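Local coordinates for protein AgaA (Rhizobium radiobacter, PDB 6HLX) that serves as the periplasmic solute-binding protein of an ABC transporter and binds the opine agropinic acid for import into the bacterium, at residues D385-L389 with R429-Y433. Numbering follows the deposited sequence.
Sequences DADWL and RVKIY
Ala386 and Tyr433 bring the two backbones nearest, their CA atoms 7.9 Å apart, where the type I turn Asp385–Trp388 faces one side of the helix through 429–433. Arg429 reaches across from that helix and grips Asp385 end-on in a bidentate salt bridge: NH1 to OD2 and NH2 to OD1, both 2.9 Å and nearly straight. Each oxygen uses its syn lone pair, and the carboxylate and guanidinium planes lie 9° apart. With CG of Asp385 swung opposite the backbone N (chi1 177°), OD2 can meet both Arg429 NH1 and Asp387 N, the latter from above the carboxylate plane at 2.8 Å; this capping bond ties the salt bridge to the turn. Arg429 NH1 also donates to Tyr433 OH one helical turn on, a more bent bond, while NE binds Gly420 O, so the guanidinium is held on several sides. Over one face of the Tyr433 ring sits the Ala386 methyl, a CH-pi contact with CB 3.8 Å from the centroid; Leu389 CD1 approaches CD1 of that ring obliquely at 3.9 Å. A water accepts from Tyr433 OH and donates to Asp387 OD1, which also hydrogen-bonds Ser390 OG and forms a salt bridge with Arg421 NE. The buried contact thus joins the turn leading into helix 388–393, which follows strand 374–379, to helix 426–443, with helix 411–422 packing against Leu389 through Leu417.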
loop_
_atom_site.group_PDB
_atom_site.type_symbol
_atom_site.label_atom_id
_atom_site.label_comp_id
_atom_site.label_asym_id
_atom_site.label_seq_id
_atom_site.Cartn_x
_atom_site.Cartn_y
_atom_site.Cartn_z
ATOM N N ASP A 385 -7.982 7.432 6.795
ATOM C CA ASP A 385 -8.071 8.467 7.820
ATOM C C ASP A 385 -6.855 9.362 7.554
ATOM O O ASP A 385 -5.821 8.872 7.053
ATOM C CB ASP A 385 -7.982 7.873 9.246
ATOM C CG ASP A 385 -7.996 8.968 10.309
ATOM O OD1 ASP A 385 -9.083 9.515 10.585
ATOM O OD2 ASP A 385 -6.909 9.333 10.795
ATOM N N ALA A 386 -6.922 10.643 7.985
ATOM C CA ALA A 386 -5.812 11.598 7.813
ATOM C C ALA A 386 -4.500 11.067 8.407
ATOM O O ALA A 386 -3.412 11.494 7.978
ATOM C CB ALA A 386 -6.154 12.911 8.477
ATOM N N ASP A 387 -4.587 10.164 9.414
ATOM C CA ASP A 387 -3.381 9.607 10.042
ATOM C C ASP A 387 -2.567 8.696 9.107
ATOM O O ASP A 387 -1.506 8.205 9.510
ATOM C CB ASP A 387 -3.671 8.915 11.384
ATOM C CG ASP A 387 -2.402 8.621 12.173
ATOM O OD1 ASP A 387 -1.596 9.560 12.375
ATOM O OD2 ASP A 387 -2.182 7.441 12.518
ATOM N N TRP A 388 -3.011 8.513 7.842
ATOM C CA TRP A 388 -2.172 7.793 6.865
ATOM C C TRP A 388 -0.802 8.506 6.806
ATOM O O TRP A 388 0.223 7.886 6.535
ATOM C CB TRP A 388 -2.812 7.794 5.459
ATOM C CG TRP A 388 -2.849 9.126 4.742
ATOM C CD1 TRP A 388 -3.884 10.018 4.724
ATOM C CD2 TRP A 388 -1.858 9.638 3.822
ATOM N NE1 TRP A 388 -3.585 11.078 3.889
ATOM C CE2 TRP A 388 -2.358 10.855 3.302
ATOM C CE3 TRP A 388 -0.593 9.179 3.383
ATOM C CZ2 TRP A 388 -1.653 11.609 2.335
ATOM C CZ3 TRP A 388 0.114 9.937 2.445
ATOM C CH2 TRP A 388 -0.402 11.149 1.955
ATOM N N LEU A 389 -0.790 9.822 7.094
ATOM C CA LEU A 389 0.433 10.629 7.099
ATOM C C LEU A 389 1.502 10.119 8.064
ATOM O O LEU A 389 2.694 10.295 7.785
ATOM C CB LEU A 389 0.086 12.099 7.397
ATOM C CG LEU A 389 -0.747 12.791 6.299
ATOM C CD1 LEU A 389 -1.435 14.080 6.839
ATOM C CD2 LEU A 389 0.133 13.086 5.054
ATOM N N ARG A 429 -9.164 18.732 14.475
ATOM C CA ARG A 429 -8.145 17.954 13.747
ATOM C C ARG A 429 -7.682 18.683 12.482
ATOM O O ARG A 429 -6.498 18.652 12.174
ATOM C CB ARG A 429 -8.677 16.558 13.344
ATOM C CG ARG A 429 -8.859 15.580 14.479
ATOM C CD ARG A 429 -9.236 14.200 13.935
ATOM N NE ARG A 429 -8.047 13.460 13.516
ATOM C CZ ARG A 429 -8.071 12.370 12.756
ATOM N NH1 ARG A 429 -6.937 11.738 12.450
ATOM N NH2 ARG A 429 -9.229 11.884 12.312
ATOM N N VAL A 430 -8.589 19.367 11.780
ATOM C CA VAL A 430 -8.213 20.012 10.523
ATOM C C VAL A 430 -7.146 21.128 10.745
ATOM O O VAL A 430 -6.212 21.216 9.939
ATOM C CB VAL A 430 -9.429 20.449 9.666
ATOM C CG1 VAL A 430 -10.061 21.732 10.153
ATOM C CG2 VAL A 430 -9.058 20.527 8.179
ATOM N N LYS A 431 -7.205 21.871 11.878
ATOM C CA LYS A 431 -6.223 22.915 12.208
ATOM C C LYS A 431 -4.838 22.278 12.408
ATOM O O LYS A 431 -3.815 22.873 12.058
ATOM C CB LYS A 431 -6.606 23.621 13.521
ATOM C CG LYS A 431 -7.951 24.347 13.504
ATOM C CD LYS A 431 -8.156 25.037 14.857
ATOM C CE LYS A 431 -9.520 25.653 15.027
ATOM N NZ LYS A 431 -9.656 26.286 16.366
ATOM N N ILE A 432 -4.818 21.084 13.020
ATOM C CA ILE A 432 -3.592 20.339 13.298
ATOM C C ILE A 432 -2.950 19.891 11.980
ATOM O O ILE A 432 -1.756 20.108 11.780
ATOM C CB ILE A 432 -3.889 19.146 14.246
ATOM C CG1 ILE A 432 -4.402 19.643 15.619
ATOM C CG2 ILE A 432 -2.639 18.272 14.407
ATOM C CD1 ILE A 432 -5.203 18.581 16.373
ATOM N N TYR A 433 -3.722 19.246 11.100
ATOM C CA TYR A 433 -3.162 18.774 9.824
ATOM C C TYR A 433 -2.738 19.947 8.920
ATOM O O TYR A 433 -1.751 19.819 8.189
ATOM C CB TYR A 433 -4.096 17.780 9.125
ATOM C CG TYR A 433 -4.188 16.491 9.914
ATOM C CD1 TYR A 433 -3.106 15.608 9.978
ATOM C CD2 TYR A 433 -5.318 16.194 10.673
ATOM C CE1 TYR A 433 -3.166 14.440 10.737
ATOM C CE2 TYR A 433 -5.394 15.025 11.431
ATOM C CZ TYR A 433 -4.309 14.160 11.472
ATOM O OH TYR A 433 -4.346 13.046 12.267
HETATM O O HOH W 1 -1.904 12.201 12.851
#